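Long-range contacts in ribosomal-protein-S5-alanine N-acetyltransferase (Vibrio fischeri, PDB 3IGR), which probably acetylates the N-terminal alanine of ribosomal protein uS5, taking the acetyl group from acetyl-CoA: residues Y10-I15 with F70-K75; K79-V84 with Y101-E106. All coordinates share one frame; numbering follows the deposited sequence.

In the fold
The chain opens with strand 4-7 and strand 10-14, then makes an excursion of some fifty residues, more than half of them helical, before strand 68-74 comes back to pair with strand 10-14; this return is interaction 1. Only after that loop has closed does the chain turn into strand 79-90, which pairs in turn with strand 96-103 to form the hairpin of interaction 2. The two contacts therefore follow in series, neither nested nor crossed. They meet where strands 68-74 and 79-90 lie side by side: the Phe70 N and Val84 O atoms are 2.8 Å apart, a probable hydrogen bond. With that pairing between them, they order four neighbouring antiparallel strands of the acetyltransferase (GNAT) domain.

Interaction 1. Residues Y10-I15 with F70-K75; sequences YQVRLI and FVVVDK
Leu14 sets a methyl on the Phe70 ring: CD2 stands over the centre of one face, 3.8 Å from the centroid, a CH-pi contact only 9° off the ring normal. Val12 reaches the same ring with CG1, 4.0 Å from Phe70 CD1. The Tyr10 ring has Val73 O at its edge, near its plane, with Tyr10 CD1 4.0 Å from Asp74 CA. On the side of the sheet where Gln11 and Arg13 emerge, Val71 CG2 and Val73 CG2 lie over one face of the Arg13 guanidinium, with Val71 CG2 3.8 Å from Arg13 NH1. That plane is steadied by its own neighbour, since NH1 donates to Leu14 O in the guanidinium plane at 3.1 Å and also makes a salt bridge with Asp19. Beneath these side chains the antiparallel backbones are laced by two reciprocal pairs of hydrogen bonds, Gln11 with Val73 and Arg13 with Val71. Lys75 lays CD 3.9 Å from Gln11 CB, while NZ pairs with Glu6. Asp74 OD2 is taken by Tyr107 OH. Tyr10, Val12, Phe70 and Val72 all press on helix 112-126, Leu14 and Ile15 turn to helix 48-63, and strands 4-7 and 79-90 continue the sheet on either side of the pair.

Interaction 2. Residues K79-V84 with Y101-E106; sequences KIIGTV and YSLDSE
Tyr101 meets Val84 with its CB, 4.2 Å from Val84 CG2, while its flat ring leads away from residues 79-84. The same Tyr101 CB lies 3.2 Å from Thr83 O. CG lies between the backbone N and the carbonyl carbon (chi1 44°); the side chain reaches Met113 and Val117 of helix 112-126, and its OH bonds to Ser144. The second flat group, the Asp104 carboxylate, is gripped through both oxygens: Glu106 N donates to OD2 from the anti side, 30° out of plane, making an Asx turn, while OD1 takes a salt bridge from Arg29 and a hydrogen bond from Asn30. The Ile81 carbonyl receives Asp104 N at 2.8 Å, the donor standing above the carbonyl plane although its N-H points almost straight at the oxygen (176°). Leu103 CD1 comes within 3.2 Å of Ile81 O, and the Ile81 and Leu103 side chains run side by side.

On the other edge of their strand Ile81 and Gly82 both face Val72 of strand 68-74, a classic beta bulge. Strand 96-103 of this GNAT-fold hairpin leads on through a loop containing Gln108 into helix 112-126; in GNAT relatives this loop and the start of the helix hold the pyrophosphate of acetyl-CoA.

Further along, Thr83 and Ser102 exchange backbone hydrogen bonds in both directions. Their hydroxyls hydrogen-bond as well, Thr83 OG1 to Ser102 OG 2.9 Å, and either could donate. They lie on the face that looks to helix 20-29, where Ser102 OG also bonds to Tyr26 OH and Ile23 and Phe27 touch Thr83.

Interaction 1. Residues Y10-I15 with F70-K75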
loop_
_atom_site.group_PDB
_atom_site.type_symbol
_atom_site.label_atom_id
_atom_site.label_comp_id
_atom_site.label_asym_id
_atom_site.label_seq_id
_atom_site.Cartn_x
_atom_site.Cartn_y
_atom_site.Cartn_z
ATOM N N TYR A 10 4.860 17.644 1.068
ATOM C CA TYR A 10 5.858 17.322 0.038
ATOM C C TYR A 10 5.363 17.585 -1.384
ATOM O O TYR A 10 4.156 17.558 -1.651
ATOM C CB TYR A 10 6.292 15.858 0.160
ATOM C CG TYR A 10 6.785 15.504 1.537
ATOM C CD1 TYR A 10 8.069 15.870 1.948
ATOM C CD2 TYR A 10 5.963 14.845 2.454
ATOM C CE1 TYR A 10 8.527 15.569 3.221
ATOM C CE2 TYR A 10 6.421 14.538 3.745
ATOM C CZ TYR A 10 7.709 14.904 4.111
ATOM O OH TYR A 10 8.202 14.617 5.366
ATOM N N GLN A 11 6.308 17.859 -2.278
ATOM C CA GLN A 11 6.034 18.015 -3.707
ATOM C C GLN A 11 7.067 17.222 -4.509
ATOM O O GLN A 11 8.263 17.330 -4.246
ATOM C CB GLN A 11 6.109 19.489 -4.122
ATOM C CG GLN A 11 5.976 19.692 -5.637
ATOM C CD GLN A 11 6.090 21.138 -6.065
ATOM O OE1 GLN A 11 6.500 22.004 -5.287
ATOM N NE2 GLN A 11 5.732 21.410 -7.317
ATOM N N VAL A 12 6.590 16.416 -5.456
ATOM C CA VAL A 12 7.446 15.679 -6.382
ATOM C C VAL A 12 7.256 16.348 -7.730
ATOM O O VAL A 12 6.128 16.472 -8.226
ATOM C CB VAL A 12 7.062 14.180 -6.485
ATOM C CG1 VAL A 12 8.094 13.401 -7.323
ATOM C CG2 VAL A 12 6.936 13.564 -5.099
ATOM N N ARG A 13 8.357 16.804 -8.315
ATOM C CA ARG A 13 8.296 17.559 -9.551
ATOM C C ARG A 13 9.587 17.344 -10.290
ATOM O O ARG A 13 10.545 16.819 -9.725
ATOM C CB ARG A 13 8.063 19.058 -9.280
ATOM C CG ARG A 13 9.134 19.744 -8.431
ATOM C CD ARG A 13 9.118 21.250 -8.677
ATOM N NE ARG A 13 9.997 22.000 -7.777
ATOM C CZ ARG A 13 11.318 22.112 -7.918
ATOM N NH1 ARG A 13 11.956 21.512 -8.925
ATOM N NH2 ARG A 13 12.008 22.828 -7.042
ATOM N N LEU A 14 9.613 17.735 -11.558
ATOM C CA LEU A 14 10.851 17.655 -12.332
ATOM C C LEU A 14 11.841 18.689 -11.812
ATOM O O LEU A 14 11.456 19.789 -11.422
ATOM C CB LEU A 14 10.578 17.841 -13.826
ATOM C CG LEU A 14 9.882 16.664 -14.523
ATOM C CD1 LEU A 14 9.521 17.011 -15.976
ATOM C CD2 LEU A 14 10.746 15.397 -14.488
ATOM N N ILE A 15 13.112 18.310 -11.775
ATOM C CA ILE A 15 14.179 19.208 -11.366
ATOM C C ILE A 15 14.344 20.331 -12.397
ATOM O O ILE A 15 14.069 20.135 -13.588
ATOM C CB ILE A 15 15.494 18.413 -11.112
ATOM C CG1 ILE A 15 16.449 19.182 -10.192
ATOM C CG2 ILE A 15 16.147 17.942 -12.428
ATOM C CD1 ILE A 15 17.708 18.417 -9.830
ATOM N N PHE A 70 13.283 13.487 -11.206
ATOM C CA PHE A 70 12.400 14.129 -10.235
ATOM C C PHE A 70 13.098 14.402 -8.912
ATOM O O PHE A 70 13.943 13.613 -8.471
ATOM C CB PHE A 70 11.207 13.244 -9.919
ATOM C CG PHE A 70 10.228 13.089 -11.044
ATOM C CD1 PHE A 70 9.114 13.933 -11.130
ATOM C CD2 PHE A 70 10.390 12.066 -11.980
ATOM C CE1 PHE A 70 8.180 13.778 -12.150
ATOM C CE2 PHE A 70 9.474 11.905 -13.021
ATOM C CZ PHE A 70 8.357 12.756 -13.102
ATOM N N VAL A 71 12.713 15.494 -8.266
ATOM C CA VAL A 71 13.114 15.749 -6.871
ATOM C C VAL A 71 11.891 15.728 -5.933
ATOM O O VAL A 71 10.759 16.014 -6.354
ATOM C CB VAL A 71 13.897 17.073 -6.697
ATOM C CG1 VAL A 71 15.289 16.964 -7.350
ATOM C CG2 VAL A 71 13.124 18.286 -7.236
ATOM N N VAL A 72 12.127 15.348 -4.682
ATOM C CA VAL A 72 11.106 15.407 -3.657
ATOM C C VAL A 72 11.448 16.613 -2.766
ATOM O O VAL A 72 12.559 16.708 -2.235
ATOM C CB VAL A 72 11.065 14.138 -2.795
ATOM C CG1 VAL A 72 9.937 14.263 -1.759
ATOM C CG2 VAL A 72 10.895 12.884 -3.653
ATOM N N VAL A 73 10.500 17.533 -2.630
ATOM C CA VAL A 73 10.735 18.761 -1.884
ATOM C C VAL A 73 9.913 18.765 -0.612
ATOM O O VAL A 73 8.713 18.487 -0.649
ATOM C CB VAL A 73 10.378 20.014 -2.720
ATOM C CG1 VAL A 73 10.489 21.315 -1.858
ATOM C CG2 VAL A 73 11.270 20.096 -3.942
ATOM N N ASP A 74 10.564 19.068 0.513
ATOM C CA ASP A 74 9.848 19.416 1.730
ATOM C C ASP A 74 9.472 20.894 1.607
ATOM O O ASP A 74 10.327 21.776 1.666
ATOM C CB ASP A 74 10.725 19.180 2.962
ATOM C CG ASP A 74 9.962 19.320 4.277
ATOM O OD1 ASP A 74 8.913 19.993 4.334
ATOM O OD2 ASP A 74 10.427 18.744 5.275
ATOM N N LYS A 75 8.191 21.153 1.401
ATOM C CA LYS A 75 7.704 22.519 1.226
ATOM C C LYS A 75 7.836 23.347 2.503
ATOM O O LYS A 75 8.028 24.554 2.437
ATOM C CB LYS A 75 6.256 22.511 0.733
ATOM C CG LYS A 75 6.112 22.071 -0.725
ATOM C CD LYS A 75 4.761 21.389 -0.981
ATOM C CE LYS A 75 3.580 22.339 -0.928
ATOM N NZ LYS A 75 2.313 21.626 -1.280
#

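Interaction 2. Residues K79-V84 with Y101-E106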
loop_
_atom_site.group_PDB
_atom_site.type_symbol
_atom_site.label_atom_id
_atom_site.label_comp_id
_atom_site.label_asym_id
_atom_site.label_seq_id
_atom_site.Cartn_x
_atom_site.Cartn_y
_atom_site.Cartn_z
ATOM N N LYS A 79 13.570 22.421 1.107
ATOM C CA LYS A 79 14.776 21.654 0.857
ATOM C C LYS A 79 14.419 20.428 0.045
ATOM O O LYS A 79 13.345 19.866 0.217
ATOM C CB LYS A 79 15.440 21.247 2.182
ATOM N N ILE A 80 15.314 20.024 -0.850
ATOM C CA ILE A 80 15.185 18.738 -1.537
ATOM C C ILE A 80 15.570 17.646 -0.549
ATOM O O ILE A 80 16.603 17.754 0.125
ATOM C CB ILE A 80 16.087 18.683 -2.801
ATOM C CG1 ILE A 80 15.485 19.555 -3.908
ATOM C CG2 ILE A 80 16.312 17.235 -3.280
ATOM C CD1 ILE A 80 16.445 19.866 -5.059
ATOM N N ILE A 81 14.732 16.614 -0.458
ATOM C CA ILE A 81 14.936 15.522 0.498
ATOM C C ILE A 81 14.890 14.149 -0.163
ATOM O O ILE A 81 14.873 13.124 0.514
ATOM C CB ILE A 81 13.900 15.571 1.645
ATOM C CG1 ILE A 81 12.484 15.392 1.075
ATOM C CG2 ILE A 81 14.059 16.889 2.418
ATOM C CD1 ILE A 81 11.612 14.402 1.806
ATOM N N GLY A 82 14.890 14.129 -1.494
ATOM C CA GLY A 82 14.827 12.863 -2.229
ATOM C C GLY A 82 14.860 13.083 -3.723
ATOM O O GLY A 82 14.683 14.210 -4.193
ATOM N N THR A 83 15.100 11.996 -4.461
ATOM C CA THR A 83 15.166 12.030 -5.908
ATOM C C THR A 83 14.547 10.743 -6.446
ATOM O O THR A 83 14.576 9.703 -5.780
ATOM C CB THR A 83 16.639 12.106 -6.438
ATOM O OG1 THR A 83 17.348 10.950 -5.998
ATOM C CG2 THR A 83 17.376 13.371 -5.959
ATOM N N VAL A 84 13.970 10.820 -7.633
ATOM C CA VAL A 84 13.515 9.620 -8.348
ATOM C C VAL A 84 13.910 9.890 -9.775
ATOM O O VAL A 84 13.421 10.843 -10.382
ATOM C CB VAL A 84 11.975 9.362 -8.234
ATOM C CG1 VAL A 84 11.592 8.050 -8.905
ATOM C CG2 VAL A 84 11.525 9.303 -6.756
ATOM N N TYR A 101 16.473 5.830 -7.079
ATOM C CA TYR A 101 15.909 6.806 -6.125
ATOM C C TYR A 101 16.756 6.892 -4.868
ATOM O O TYR A 101 17.519 5.979 -4.554
ATOM C CB TYR A 101 14.454 6.462 -5.734
ATOM C CG TYR A 101 14.258 4.994 -5.450
ATOM C CD1 TYR A 101 13.772 4.153 -6.439
ATOM C CD2 TYR A 101 14.594 4.440 -4.204
ATOM C CE1 TYR A 101 13.619 2.807 -6.219
ATOM C CE2 TYR A 101 14.437 3.098 -3.963
ATOM C CZ TYR A 101 13.947 2.285 -4.979
ATOM O OH TYR A 101 13.785 0.943 -4.794
ATOM N N SER A 102 16.589 7.991 -4.142
ATOM C CA SER A 102 17.249 8.162 -2.864
ATOM C C SER A 102 16.384 9.051 -1.986
ATOM O O SER A 102 15.515 9.791 -2.480
ATOM C CB SER A 102 18.654 8.779 -3.045
ATOM O OG SER A 102 18.566 10.108 -3.537
ATOM N N LEU A 103 16.622 8.951 -0.685
ATOM C CA LEU A 103 15.926 9.740 0.319
ATOM C C LEU A 103 16.907 10.194 1.377
ATOM O O LEU A 103 17.823 9.447 1.761
ATOM C CB LEU A 103 14.813 8.915 0.964
ATOM C CG LEU A 103 13.795 9.641 1.863
ATOM C CD1 LEU A 103 12.968 10.620 1.065
ATOM C CD2 LEU A 103 12.896 8.624 2.528
ATOM N N ASP A 104 16.721 11.432 1.826
ATOM C CA ASP A 104 17.466 11.992 2.944
ATOM C C ASP A 104 17.360 11.077 4.161
ATOM O O ASP A 104 16.288 10.563 4.436
ATOM C CB ASP A 104 16.922 13.382 3.260
ATOM C CG ASP A 104 17.773 14.118 4.268
ATOM O OD1 ASP A 104 18.647 14.899 3.839
ATOM O OD2 ASP A 104 17.591 13.890 5.481
ATOM N N SER A 105 18.465 10.864 4.882
ATOM C CA SER A 105 18.471 9.893 5.994
ATOM C C SER A 105 17.615 10.310 7.199
ATOM O O SER A 105 17.179 9.460 7.973
ATOM C CB SER A 105 19.903 9.550 6.450
ATOM O OG SER A 105 20.504 10.658 7.077
ATOM N N GLU A 106 17.359 11.604 7.353
ATOM C CA GLU A 106 16.487 12.072 8.442
ATOM C C GLU A 106 14.992 11.900 8.119
ATOM O O GLU A 106 14.145 12.071 8.983
ATOM C CB GLU A 106 16.815 13.519 8.802
ATOM C CG GLU A 106 18.254 13.712 9.293
ATOM C CD GLU A 106 18.523 13.042 10.643
ATOM O OE1 GLU A 106 17.612 13.012 11.503
ATOM O OE2 GLU A 106 19.656 12.558 10.862
#